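Local coordinates for penicillin-binding protein 2 (Pbp2) (Helicobacter pylori, PDB 5LP5), which probably cross-links peptidoglycan as a penicillin-binding transpeptidase of cell wall synthesis and forms a complex with the shape-determining protein MreC, at residues F71-P76 against E89-F94; H116-V121 against G142-P147; T386-G391 against G406-N411; L412-R417 against D421-D426. All coordinates share one frame; numbering follows the deposited sequence.

Contact 1: F71-P76 against E89-F94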
loop_
_atom_site.group_PDB
_atom_site.type_symbol
_atom_site.label_atom_id
_atom_site.label_comp_id
_atom_site.label_asym_id
_atom_site.label_seq_id
_atom_site.Cartn_x
_atom_site.Cartn_y
_atom_site.Cartn_z
ATOM N N PHE A 71 6.145 0.405 -8.947
ATOM C CA PHE A 71 7.574 0.473 -9.193
ATOM C C PHE A 71 8.073 1.878 -9.481
ATOM O O PHE A 71 7.301 2.827 -9.540
ATOM C CB PHE A 71 7.951 -0.484 -10.317
ATOM C CG PHE A 71 8.077 -1.903 -9.861
ATOM C CD1 PHE A 71 9.239 -2.349 -9.254
ATOM C CD2 PHE A 71 7.027 -2.782 -10.009
ATOM C CE1 PHE A 71 9.349 -3.651 -8.824
ATOM C CE2 PHE A 71 7.141 -4.081 -9.587
ATOM C CZ PHE A 71 8.295 -4.519 -8.994
ATOM N N GLY A 72 9.382 1.981 -9.682
ATOM C CA GLY A 72 10.073 3.238 -9.822
ATOM C C GLY A 72 11.419 2.942 -10.430
ATOM O O GLY A 72 12.100 2.033 -9.988
ATOM N N VAL A 73 11.802 3.682 -11.467
ATOM C CA VAL A 73 13.119 3.489 -12.061
ATOM C C VAL A 73 14.062 4.568 -11.543
ATOM O O VAL A 73 13.763 5.753 -11.634
ATOM C CB VAL A 73 13.053 3.485 -13.600
ATOM C CG1 VAL A 73 14.444 3.364 -14.206
ATOM C CG2 VAL A 73 12.169 2.343 -14.082
ATOM N N PHE A 74 15.200 4.141 -11.008
ATOM C CA PHE A 74 16.135 5.034 -10.337
ATOM C C PHE A 74 17.505 5.041 -11.014
ATOM O O PHE A 74 17.974 3.994 -11.498
ATOM C CB PHE A 74 16.343 4.564 -8.905
ATOM C CG PHE A 74 15.192 4.840 -7.989
ATOM C CD1 PHE A 74 15.279 5.870 -7.064
ATOM C CD2 PHE A 74 14.043 4.060 -8.021
ATOM C CE1 PHE A 74 14.239 6.126 -6.190
ATOM C CE2 PHE A 74 12.995 4.314 -7.155
ATOM C CZ PHE A 74 13.098 5.341 -6.227
ATOM N N LEU A 75 18.140 6.217 -11.016
ATOM C CA LEU A 75 19.546 6.368 -11.417
ATOM C C LEU A 75 20.372 6.885 -10.230
ATOM O O LEU A 75 19.835 7.560 -9.352
ATOM C CB LEU A 75 19.660 7.315 -12.606
ATOM C CG LEU A 75 19.064 6.820 -13.932
ATOM C CD1 LEU A 75 19.020 7.948 -14.959
ATOM C CD2 LEU A 75 19.836 5.631 -14.500
ATOM N N PRO A 76 21.676 6.552 -10.181
ATOM C CA PRO A 76 22.478 7.016 -9.044
ATOM C C PRO A 76 22.791 8.521 -9.144
ATOM O O PRO A 76 22.921 9.056 -10.249
ATOM C CB PRO A 76 23.740 6.152 -9.128
ATOM C CG PRO A 76 23.863 5.796 -10.572
ATOM C CD PRO A 76 22.478 5.792 -11.158
ATOM N N GLU A 89 18.181 7.931 -22.671
ATOM C CA GLU A 89 17.817 7.352 -23.972
ATOM C C GLU A 89 17.383 5.905 -23.779
ATOM O O GLU A 89 16.411 5.460 -24.390
ATOM C CB GLU A 89 18.994 7.381 -24.958
ATOM C CG GLU A 89 19.280 8.725 -25.593
ATOM C CD GLU A 89 20.458 8.682 -26.554
ATOM O OE1 GLU A 89 21.230 7.693 -26.557
ATOM O OE2 GLU A 89 20.620 9.656 -27.313
ATOM N N ILE A 90 18.126 5.179 -22.938
ATOM C CA ILE A 90 17.797 3.792 -22.599
ATOM C C ILE A 90 16.430 3.728 -21.900
ATOM O O ILE A 90 15.613 2.875 -22.211
ATOM C CB ILE A 90 18.901 3.122 -21.733
ATOM C CG1 ILE A 90 20.178 2.889 -22.560
ATOM C CG2 ILE A 90 18.432 1.791 -21.185
ATOM C CD1 ILE A 90 21.344 2.302 -21.788
ATOM N N ILE A 91 16.179 4.643 -20.973
ATOM C CA ILE A 91 14.915 4.672 -20.251
ATOM C C ILE A 91 13.765 5.178 -21.129
ATOM O O ILE A 91 12.611 4.854 -20.882
ATOM C CB ILE A 91 15.052 5.482 -18.956
ATOM C CG1 ILE A 91 15.998 4.735 -18.013
ATOM C CG2 ILE A 91 13.702 5.681 -18.277
ATOM C CD1 ILE A 91 16.524 5.548 -16.856
ATOM N N GLN A 92 14.083 5.955 -22.158
ATOM C CA GLN A 92 13.101 6.345 -23.175
ATOM C C GLN A 92 12.548 5.114 -23.907
ATOM O O GLN A 92 11.342 4.995 -24.118
ATOM C CB GLN A 92 13.722 7.332 -24.189
ATOM C CG GLN A 92 12.804 7.766 -25.345
ATOM C CD GLN A 92 11.579 8.537 -24.886
ATOM O OE1 GLN A 92 11.636 9.285 -23.913
ATOM N NE2 GLN A 92 10.467 8.355 -25.581
ATOM N N LYS A 93 13.435 4.206 -24.294
ATOM C CA LYS A 93 13.012 2.982 -24.975
ATOM C C LYS A 93 11.948 2.252 -24.151
ATOM O O LYS A 93 10.923 1.872 -24.698
ATOM C CB LYS A 93 14.203 2.053 -25.275
ATOM C CG LYS A 93 15.090 2.509 -26.438
ATOM C CD LYS A 93 16.397 1.732 -26.500
ATOM C CE LYS A 93 17.522 2.553 -27.119
ATOM N NZ LYS A 93 18.844 1.959 -26.785
ATOM N N PHE A 94 12.174 2.087 -22.845
ATOM C CA PHE A 94 11.276 1.299 -21.978
ATOM C C PHE A 94 9.964 2.009 -21.680
ATOM O O PHE A 94 8.992 1.380 -21.289
ATOM C CB PHE A 94 11.942 0.947 -20.633
ATOM C CG PHE A 94 13.186 0.118 -20.756
ATOM C CD1 PHE A 94 13.192 -1.048 -21.490
ATOM C CD2 PHE A 94 14.346 0.508 -20.126
ATOM C CE1 PHE A 94 14.336 -1.806 -21.617
ATOM C CE2 PHE A 94 15.500 -0.248 -20.233
ATOM C CZ PHE A 94 15.495 -1.410 -20.985
#
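Val73 opens the contact, sending its CG1 methyl to within 4.0 Å of Ile91 CD1, so that the two side chains meet tip to tip. CG1 lies opposite the backbone N (chi1 177°), which carries this branch out to the helix; the other methyl looks elsewhere, with Val73 CG2 6.1 Å from Ile91 CD1. Val73 also packs on Phe95, Ile125 and Leu137. The next residue, Phe74, turns its side chain to the other face of the sheet, as expected of neighbours along an extended strand. This is a helix packed on a beta-sheet: strand 63-76 runs between strands 118-125 and 144-152, and helix 81-94, which follows the strand after a short loop, folds back over one face within the family's dimerisation domain. The three residues that touch, Val73, Leu75 and Ile91, are all buried, and they meet through hydrocarbon. Leu75 brings the chain round to that face again and offers its forked end to the same methyl. Leu75 CD1 stands 3.9 Å from Ile91 CD1, and Leu75 CD2 is 4.1 Å from it, so the isoleucine tip addresses both branches. On the helix, CG1 of Ile91 is anti to the carbonyl carbon (chi1 -67°) and the chain then runs extended, projecting CD1 across the gap. Val73 CA and Ile91 CA stand 8.5 Å apart, and the two side chains fill that gap between them.

Contact 2: H116-V121 against G142-P147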
loop_
_atom_site.group_PDB
_atom_site.type_symbol
_atom_site.label_atom_id
_atom_site.label_comp_id
_atom_site.label_asym_id
_atom_site.label_seq_id
_atom_site.Cartn_x
_atom_site.Cartn_y
_atom_site.Cartn_z
ATOM N N HIS A 116 20.885 7.539 0.747
ATOM C CA HIS A 116 22.115 8.354 0.624
ATOM C C HIS A 116 22.650 8.447 -0.831
ATOM O O HIS A 116 23.761 8.948 -1.059
ATOM C CB HIS A 116 23.205 7.719 1.524
ATOM C CG HIS A 116 24.012 8.699 2.325
ATOM N ND1 HIS A 116 23.857 8.850 3.687
ATOM C CD2 HIS A 116 25.007 9.544 1.963
ATOM C CE1 HIS A 116 24.704 9.762 4.127
ATOM N NE2 HIS A 116 25.414 10.198 3.101
ATOM N N ASN A 117 21.844 7.995 -1.799
ATOM C CA ASN A 117 22.318 7.705 -3.160
ATOM C C ASN A 117 21.338 8.110 -4.287
ATOM O O ASN A 117 21.662 8.932 -5.144
ATOM C CB ASN A 117 22.554 6.189 -3.316
ATOM C CG ASN A 117 23.538 5.621 -2.315
ATOM O OD1 ASN A 117 24.565 6.224 -2.027
ATOM N ND2 ASN A 117 23.228 4.444 -1.786
ATOM N N LEU A 118 20.157 7.480 -4.293
ATOM C CA LEU A 118 19.419 7.199 -5.545
ATOM C C LEU A 118 18.287 8.158 -5.891
ATOM O O LEU A 118 17.490 8.511 -5.036
ATOM C CB LEU A 118 18.851 5.771 -5.493
ATOM C CG LEU A 118 19.870 4.626 -5.522
ATOM C CD1 LEU A 118 19.253 3.302 -5.101
ATOM C CD2 LEU A 118 20.500 4.522 -6.905
ATOM N N ILE A 119 18.193 8.519 -7.169
ATOM C CA ILE A 119 17.204 9.492 -7.669
ATOM C C ILE A 119 16.125 8.858 -8.571
ATOM O O ILE A 119 16.442 8.189 -9.553
ATOM C CB ILE A 119 17.907 10.613 -8.476
ATOM C CG1 ILE A 119 18.848 11.399 -7.551
ATOM C CG2 ILE A 119 16.882 11.535 -9.136
ATOM C CD1 ILE A 119 19.608 12.548 -8.192
ATOM N N LYS A 120 14.856 9.124 -8.268
ATOM C CA LYS A 120 13.727 8.501 -8.980
ATOM C C LYS A 120 13.430 9.144 -10.340
ATOM O O LYS A 120 12.865 10.218 -10.400
ATOM C CB LYS A 120 12.454 8.539 -8.108
ATOM C CG LYS A 120 11.240 7.868 -8.754
ATOM C CD LYS A 120 10.082 7.706 -7.788
ATOM C CE LYS A 120 9.406 9.041 -7.537
ATOM N NZ LYS A 120 8.475 8.979 -6.382
ATOM N N VAL A 121 13.761 8.472 -11.434
ATOM C CA VAL A 121 13.503 9.035 -12.771
ATOM C C VAL A 121 12.063 8.846 -13.276
ATOM O O VAL A 121 11.410 9.811 -13.682
ATOM C CB VAL A 121 14.458 8.465 -13.833
ATOM C CG1 VAL A 121 14.184 9.106 -15.191
ATOM C CG2 VAL A 121 15.906 8.689 -13.427
ATOM N N GLY A 142 24.063 0.047 -14.506
ATOM C CA GLY A 142 23.780 1.192 -13.641
ATOM C C GLY A 142 22.328 1.648 -13.565
ATOM O O GLY A 142 22.068 2.829 -13.322
ATOM N N ILE A 143 21.379 0.735 -13.764
ATOM C CA ILE A 143 19.956 1.102 -13.732
ATOM C C ILE A 143 19.163 0.201 -12.781
ATOM O O ILE A 143 19.216 -1.029 -12.887
ATOM C CB ILE A 143 19.315 1.080 -15.128
ATOM C CG1 ILE A 143 20.041 2.043 -16.062
ATOM C CG2 ILE A 143 17.855 1.496 -15.037
ATOM C CD1 ILE A 143 19.483 2.099 -17.475
ATOM N N PHE A 144 18.427 0.844 -11.872
ATOM C CA PHE A 144 17.769 0.179 -10.754
ATOM C C PHE A 144 16.247 0.347 -10.856
ATOM O O PHE A 144 15.760 1.372 -11.307
ATOM C CB PHE A 144 18.285 0.764 -9.427
ATOM C CG PHE A 144 19.769 0.590 -9.218
ATOM C CD1 PHE A 144 20.244 -0.268 -8.234
ATOM C CD2 PHE A 144 20.695 1.304 -9.987
ATOM C CE1 PHE A 144 21.609 -0.434 -8.034
ATOM C CE2 PHE A 144 22.053 1.125 -9.816
ATOM C CZ PHE A 144 22.514 0.265 -8.827
ATOM N N ALA A 145 15.503 -0.675 -10.445
ATOM C CA ALA A 145 14.045 -0.639 -10.466
ATOM C C ALA A 145 13.522 -1.171 -9.122
ATOM O O ALA A 145 13.757 -2.322 -8.758
ATOM C CB ALA A 145 13.509 -1.463 -11.634
ATOM N N LEU A 146 12.793 -0.331 -8.401
ATOM C CA LEU A 146 12.575 -0.537 -6.987
ATOM C C LEU A 146 11.116 -0.439 -6.659
ATOM O O LEU A 146 10.401 0.367 -7.242
ATOM C CB LEU A 146 13.319 0.541 -6.196
ATOM C CG LEU A 146 14.824 0.603 -6.456
ATOM C CD1 LEU A 146 15.482 1.822 -5.809
ATOM C CD2 LEU A 146 15.435 -0.713 -5.975
ATOM N N PRO A 147 10.675 -1.232 -5.681
ATOM C CA PRO A 147 9.298 -1.251 -5.197
ATOM C C PRO A 147 8.963 -0.042 -4.330
ATOM O O PRO A 147 9.724 0.309 -3.426
ATOM C CB PRO A 147 9.248 -2.530 -4.367
ATOM C CG PRO A 147 10.632 -2.684 -3.859
ATOM C CD PRO A 147 11.547 -2.132 -4.910
#
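Leu118 meets Leu146 methyl to methyl, with Leu118 CD1 4.1 Å from Leu146 CD1 and the two side chains crossing at about a right angle. This is the closer-packed half of the contact. Each leucine has CG anti to its own carbonyl carbon (chi1 -68° in Leu118 and -58° in Leu146), and with chi2 near 180° in both, CD1 continues the chain outward. Both are only partly exposed, and the aromatic side chain of Phe74 packs against each of them. The looser half belongs to the second branch of Leu118: its CD2 lies over one face of the Phe144 ring, and the nearest approach, Leu118 CD2 to Phe144 CD2, is 4.5 Å. Phe144 is exposed to solvent, so the methyl covers a ring at the surface. The leucine fork thus divides its two methyls between a partly sheltered aliphatic partner and an aromatic one at the surface. Between the backbones the distance is large, 8.9 Å from Leu118 CA to Phe144 CA, because the two strands are not direct neighbours. Strand 63-76 runs between them, antiparallel to both: Ile119 and Val121 bond through their backbones to Leu75 and Val73, while Phe144 and Leu146 bond to Phe74 and Gly72. The contact therefore bridges strands 118-125 and 144-152 over the middle one, while Val121 packs on Leu103 of helix 102-107 and Pro147 on Phe182 of the MreC chain.

Contact 3: T386-G391 against G406-N411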
loop_
_atom_site.group_PDB
_atom_site.type_symbol
_atom_site.label_atom_id
_atom_site.label_comp_id
_atom_site.label_asym_id
_atom_site.label_seq_id
_atom_site.Cartn_x
_atom_site.Cartn_y
_atom_site.Cartn_z
ATOM N N THR A 386 -29.531 27.329 28.033
ATOM C CA THR A 386 -30.151 26.038 27.746
ATOM C C THR A 386 -29.716 25.514 26.360
ATOM O O THR A 386 -29.276 24.366 26.237
ATOM C CB THR A 386 -31.696 26.115 27.884
ATOM O OG1 THR A 386 -32.051 26.331 29.259
ATOM C CG2 THR A 386 -32.364 24.844 27.426
ATOM N N LEU A 387 -29.814 26.349 25.327
ATOM C CA LEU A 387 -29.374 25.959 23.978
ATOM C C LEU A 387 -27.904 25.507 23.934
ATOM O O LEU A 387 -27.560 24.549 23.256
ATOM C CB LEU A 387 -29.563 27.119 22.998
ATOM C CG LEU A 387 -30.998 27.485 22.647
ATOM C CD1 LEU A 387 -31.098 28.901 22.102
ATOM C CD2 LEU A 387 -31.560 26.483 21.648
ATOM N N ARG A 388 -27.037 26.220 24.644
ATOM C CA ARG A 388 -25.609 25.901 24.703
ATOM C C ARG A 388 -25.344 24.673 25.559
ATOM O O ARG A 388 -24.353 23.982 25.370
ATOM C CB ARG A 388 -24.819 27.085 25.263
ATOM C CG ARG A 388 -24.550 28.208 24.254
ATOM C CD ARG A 388 -23.663 29.319 24.820
ATOM N NE ARG A 388 -22.345 28.789 25.181
ATOM C CZ ARG A 388 -21.237 28.837 24.430
ATOM N NH1 ARG A 388 -21.227 29.436 23.246
ATOM N NH2 ARG A 388 -20.117 28.274 24.884
ATOM N N GLU A 389 -26.221 24.405 26.510
ATOM C CA GLU A 389 -26.124 23.190 27.310
ATOM C C GLU A 389 -26.477 21.954 26.509
ATOM O O GLU A 389 -25.920 20.898 26.773
ATOM C CB GLU A 389 -27.036 23.264 28.536
ATOM C CG GLU A 389 -26.464 24.076 29.678
ATOM C CD GLU A 389 -27.465 24.324 30.799
ATOM O OE1 GLU A 389 -28.607 23.811 30.716
ATOM O OE2 GLU A 389 -27.092 25.033 31.771
ATOM N N VAL A 390 -27.408 22.077 25.563
ATOM C CA VAL A 390 -27.785 20.952 24.687
ATOM C C VAL A 390 -26.892 20.825 23.439
ATOM O O VAL A 390 -27.236 20.078 22.510
ATOM C CB VAL A 390 -29.283 20.972 24.262
ATOM C CG1 VAL A 390 -30.190 20.999 25.481
ATOM C CG2 VAL A 390 -29.612 22.136 23.341
ATOM N N GLY A 391 -25.782 21.574 23.413
ATOM C CA GLY A 391 -24.667 21.332 22.490
ATOM C C GLY A 391 -24.548 22.190 21.235
ATOM O O GLY A 391 -23.948 21.740 20.257
ATOM N N GLY A 406 -20.429 26.683 16.640
ATOM C CA GLY A 406 -21.454 27.512 16.053
ATOM C C GLY A 406 -21.428 28.936 16.552
ATOM O O GLY A 406 -20.391 29.481 16.921
ATOM N N ILE A 407 -22.608 29.527 16.515
ATOM C CA ILE A 407 -22.889 30.761 17.181
ATOM C C ILE A 407 -24.266 30.604 17.769
ATOM O O ILE A 407 -25.241 30.467 17.034
ATOM C CB ILE A 407 -22.918 31.933 16.188
ATOM C CG1 ILE A 407 -21.505 32.228 15.696
ATOM C CG2 ILE A 407 -23.511 33.172 16.846
ATOM C CD1 ILE A 407 -21.473 33.122 14.481
ATOM N N VAL A 408 -24.340 30.594 19.089
ATOM C CA VAL A 408 -25.617 30.757 19.775
ATOM C C VAL A 408 -25.738 32.231 20.146
ATOM O O VAL A 408 -25.154 32.680 21.139
ATOM C CB VAL A 408 -25.736 29.858 21.036
ATOM C CG1 VAL A 408 -26.982 30.216 21.845
ATOM C CG2 VAL A 408 -25.784 28.393 20.632
ATOM N N PRO A 409 -26.490 32.992 19.344
ATOM C CA PRO A 409 -26.457 34.429 19.537
ATOM C C PRO A 409 -27.041 34.835 20.885
ATOM O O PRO A 409 -28.093 34.324 21.287
ATOM C CB PRO A 409 -27.321 34.958 18.389
ATOM C CG PRO A 409 -28.269 33.846 18.121
ATOM C CD PRO A 409 -27.497 32.594 18.356
ATOM N N ASP A 410 -26.333 35.727 21.580
ATOM C CA ASP A 410 -26.840 36.312 22.804
ATOM C C ASP A 410 -26.562 37.827 22.847
ATOM O O ASP A 410 -26.128 38.445 21.860
ATOM C CB ASP A 410 -26.321 35.533 24.047
ATOM C CG ASP A 410 -24.844 35.780 24.355
ATOM O OD1 ASP A 410 -24.194 36.574 23.660
ATOM O OD2 ASP A 410 -24.317 35.186 25.318
ATOM N N ASN A 411 -26.847 38.409 24.004
ATOM C CA ASN A 411 -26.654 39.813 24.280
ATOM C C ASN A 411 -25.206 40.238 24.032
ATOM O O ASN A 411 -24.901 41.098 23.209
ATOM C CB ASN A 411 -27.017 40.009 25.761
ATOM C CG ASN A 411 -26.883 41.427 26.220
ATOM O OD1 ASN A 411 -27.178 42.360 25.477
ATOM N ND2 ASN A 411 -26.458 41.604 27.466
#
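Arg388 and Val408 make the closest apolar touch here, the aliphatic stem of the arginine crossing the valine obliquely. Arg388 CG comes to 3.8 Å from Val408 CB and lies close to both of the valine's methyls, so the stem rests against the whole branch point. Leu387, one residue earlier on the helix, joins through the base of its side chain, with Leu387 CB 4.2 Å from Val408 CG1. Val408 is thus held across two consecutive helix residues, and Phe392 and Ser384 also touch it. Both Leu387 and Val408 are buried, whereas Arg388 is exposed. These are helix-to-loop contacts in the transpeptidase domain: helix 380-389 ends here, and the chain makes an irregular excursion before 406-411 returns past it to start helix 411-418. Among polar interactions, the charged end of Arg388 departs from the valine: the chain bends at chi3 (62°), and NH2 forms a salt bridge with Glu394. Arg388 NE stays 6.7 Å from Asp410 OD2, an opposite charge that it does not contact. Asp410 has its own task as N-cap of helix 411-418, where its OD1 accepts a hydrogen bond from Trp413 N. As for the backbone, Val390 N still bonds to Thr386 O at 3.0 Å, closing the last turn of helix 380-389. Gly391 follows with a positive phi (100°), which turns the chain out of the helix, while its own N makes a weak bond to Arg388 O.

Contact 4: L412-R417 against D421-D426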
loop_
_atom_site.group_PDB
_atom_site.type_symbol
_atom_site.label_atom_id
_atom_site.label_comp_id
_atom_site.label_asym_id
_atom_site.label_seq_id
_atom_site.Cartn_x
_atom_site.Cartn_y
_atom_site.Cartn_z
ATOM N N LEU A 412 -24.311 39.590 24.756
ATOM C CA LEU A 412 -22.896 39.958 24.763
ATOM C C LEU A 412 -22.245 39.690 23.432
ATOM O O LEU A 412 -21.237 40.308 23.108
ATOM C CB LEU A 412 -22.123 39.167 25.817
ATOM C CG LEU A 412 -22.319 39.491 27.303
ATOM C CD1 LEU A 412 -23.725 39.164 27.825
ATOM C CD2 LEU A 412 -21.272 38.721 28.096
ATOM N N TRP A 413 -22.786 38.742 22.679
ATOM C CA TRP A 413 -22.209 38.389 21.397
ATOM C C TRP A 413 -22.516 39.435 20.325
ATOM O O TRP A 413 -21.624 39.837 19.559
ATOM C CB TRP A 413 -22.722 37.040 20.932
ATOM C CG TRP A 413 -22.227 36.736 19.572
ATOM C CD1 TRP A 413 -21.003 36.243 19.234
ATOM C CD2 TRP A 413 -22.927 36.958 18.343
ATOM N NE1 TRP A 413 -20.904 36.141 17.871
ATOM C CE2 TRP A 413 -22.074 36.572 17.304
ATOM C CE3 TRP A 413 -24.191 37.460 18.025
ATOM C CZ2 TRP A 413 -22.449 36.648 15.970
ATOM C CZ3 TRP A 413 -24.562 37.528 16.700
ATOM C CH2 TRP A 413 -23.692 37.130 15.691
ATOM N N LYS A 414 -23.781 39.861 20.267
ATOM C CA LYS A 414 -24.199 40.880 19.303
ATOM C C LYS A 414 -23.423 42.163 19.554
ATOM O O LYS A 414 -23.030 42.869 18.602
ATOM C CB LYS A 414 -25.698 41.158 19.393
ATOM C CG LYS A 414 -26.227 42.021 18.256
ATOM C CD LYS A 414 -27.732 42.185 18.304
ATOM C CE LYS A 414 -28.219 42.781 16.996
ATOM N NZ LYS A 414 -29.590 43.335 17.104
ATOM N N LEU A 415 -23.169 42.449 20.830
ATOM C CA LEU A 415 -22.385 43.624 21.168
ATOM C C LEU A 415 -20.949 43.537 20.649
ATOM O O LEU A 415 -20.433 44.498 20.123
ATOM C CB LEU A 415 -22.373 43.879 22.670
ATOM C CG LEU A 415 -23.522 44.643 23.332
ATOM C CD1 LEU A 415 -23.037 45.108 24.699
ATOM C CD2 LEU A 415 -24.045 45.834 22.539
ATOM N N LYS A 416 -20.311 42.386 20.789
ATOM C CA LYS A 416 -18.929 42.235 20.341
ATOM C C LYS A 416 -18.775 42.200 18.826
ATOM O O LYS A 416 -17.726 42.588 18.307
ATOM C CB LYS A 416 -18.286 40.976 20.919
ATOM C CG LYS A 416 -16.783 40.896 20.669
ATOM C CD LYS A 416 -16.200 39.538 21.039
ATOM C CE LYS A 416 -14.674 39.568 20.997
ATOM N NZ LYS A 416 -14.079 38.264 21.393
ATOM N N ARG A 417 -19.786 41.737 18.104
ATOM C CA ARG A 417 -19.628 41.640 16.653
ATOM C C ARG A 417 -20.165 42.842 15.914
ATOM O O ARG A 417 -19.508 43.323 15.007
ATOM C CB ARG A 417 -20.264 40.376 16.084
ATOM C CG ARG A 417 -19.985 40.151 14.594
ATOM C CD ARG A 417 -19.686 38.692 14.273
ATOM N NE ARG A 417 -20.249 38.274 12.988
ATOM C CZ ARG A 417 -20.343 37.006 12.582
ATOM N NH1 ARG A 417 -19.901 36.006 13.340
ATOM N NH2 ARG A 417 -20.879 36.726 11.402
ATOM N N ASP A 421 -27.465 46.958 20.177
ATOM C CA ASP A 421 -28.211 46.447 21.329
ATOM C C ASP A 421 -29.003 45.182 21.009
ATOM O O ASP A 421 -29.230 44.868 19.835
ATOM C CB ASP A 421 -29.168 47.514 21.874
ATOM C CG ASP A 421 -28.476 48.543 22.750
ATOM O OD1 ASP A 421 -27.375 48.279 23.269
ATOM O OD2 ASP A 421 -29.054 49.626 22.933
ATOM N N TRP A 422 -29.394 44.460 22.065
ATOM C CA TRP A 422 -30.174 43.230 21.921
ATOM C C TRP A 422 -31.666 43.504 22.059
ATOM O O TRP A 422 -32.230 43.412 23.151
ATOM C CB TRP A 422 -29.760 42.158 22.930
ATOM C CG TRP A 422 -30.429 40.816 22.644
ATOM C CD1 TRP A 422 -31.582 40.319 23.203
ATOM C CD2 TRP A 422 -29.987 39.830 21.710
ATOM N NE1 TRP A 422 -31.874 39.087 22.671
ATOM C CE2 TRP A 422 -30.901 38.758 21.763
ATOM C CE3 TRP A 422 -28.895 39.738 20.842
ATOM C CZ2 TRP A 422 -30.762 37.621 20.966
ATOM C CZ3 TRP A 422 -28.755 38.596 20.056
ATOM C CH2 TRP A 422 -29.688 37.560 20.125
ATOM N N ARG A 423 -32.301 43.828 20.941
ATOM C CA ARG A 423 -33.727 44.093 20.934
ATOM C C ARG A 423 -34.476 42.780 21.161
ATOM O O ARG A 423 -33.973 41.713 20.845
ATOM C CB ARG A 423 -34.147 44.757 19.629
ATOM C CG ARG A 423 -33.467 46.101 19.377
ATOM C CD ARG A 423 -33.631 46.504 17.923
ATOM N NE ARG A 423 -33.095 45.473 17.025
ATOM C CZ ARG A 423 -33.512 45.238 15.779
ATOM N NH1 ARG A 423 -34.496 45.954 15.238
ATOM N NH2 ARG A 423 -32.944 44.271 15.062
ATOM N N VAL A 424 -35.652 42.878 21.774
ATOM C CA VAL A 424 -36.606 41.774 21.911
ATOM C C VAL A 424 -36.788 40.940 20.619
ATOM O O VAL A 424 -36.946 39.723 20.689
ATOM C CB VAL A 424 -37.981 42.327 22.400
ATOM C CG1 VAL A 424 -38.479 43.447 21.484
ATOM C CG2 VAL A 424 -39.027 41.224 22.505
ATOM N N GLY A 425 -36.768 41.592 19.453
ATOM C CA GLY A 425 -36.929 40.906 18.171
ATOM C C GLY A 425 -35.876 39.831 17.944
ATOM O O GLY A 425 -36.144 38.815 17.291
ATOM N N ASP A 426 -34.681 40.061 18.494
ATOM C CA ASP A 426 -33.550 39.127 18.391
ATOM C C ASP A 426 -33.802 37.856 19.201
ATOM O O ASP A 426 -33.549 36.748 18.726
ATOM C CB ASP A 426 -32.258 39.804 18.870
ATOM C CG ASP A 426 -32.002 41.148 18.187
ATOM O OD1 ASP A 426 -32.645 41.448 17.160
ATOM O OD2 ASP A 426 -31.162 41.922 18.681
#
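Lys414 reaches across to Asp426 and donates from NZ to OD2 at 2.6 Å, a hydrogen bond that is also a salt bridge. The ammonium approaches OD2 on its syn side, 33° out of the carboxylate plane. A second acceptor is the backbone carbonyl of Asp421: Lys414 NZ lies 3.2 Å from Asp421 O, with a C=O...N angle of 165°. Two acceptors of 421-426 therefore hold this buried amine. It gets there because CG is anti to the backbone N (chi1 -170°) and the chain is extended beyond it; on the way, Lys414 CD passes 3.7 Å from Trp422 CE3, and CB lies at the edge of that ring, in its plane. Asp426 is shared further. Its other oxygen makes a salt bridge with a second cation, Arg423 NH2 to Asp426 OD1 at 3.5 Å, and Arg423 N gives OD2 a weak hydrogen bond. The two cations are neighbours, Lys414 NZ being 4.0 Å from Arg423 NH2, and the carboxylate between them probably offsets their repulsion. Asp426 CB lies over the centre of one face of Trp422, whose indole NE1 is satisfied by Thr427 OG1. The result is two successive helices of the transpeptidase domain, 411-418 and 424-430, joined by a short loop and tied by a salt-bridge network of Lys414, Arg423 and Asp426.

How the contacts relate
The four contacts fall into two pairs at opposite sides of the chain's centre. Contacts 1 and 2, with centres 9 Å apart, share one sheet of the dimerisation domain, and they also touch through packing, Phe74 CD1 lying 3.5 Å from Ile119 C. Contacts 3 and 4 lie 13 Å apart, centre to centre, in the transpeptidase domain; the loop of contact 3 runs straight into the first helix of contact 4, and Asp410 O approaches Trp422 CZ3 at 3.2 Å. Between the pairs, centres are about 58 to 68 Å apart. None of the contacts contains Ser311, Lys314 or Lys513, the probable SxxK and KTG-type active-site residues, whereas MreC touches contacts 1 and 2.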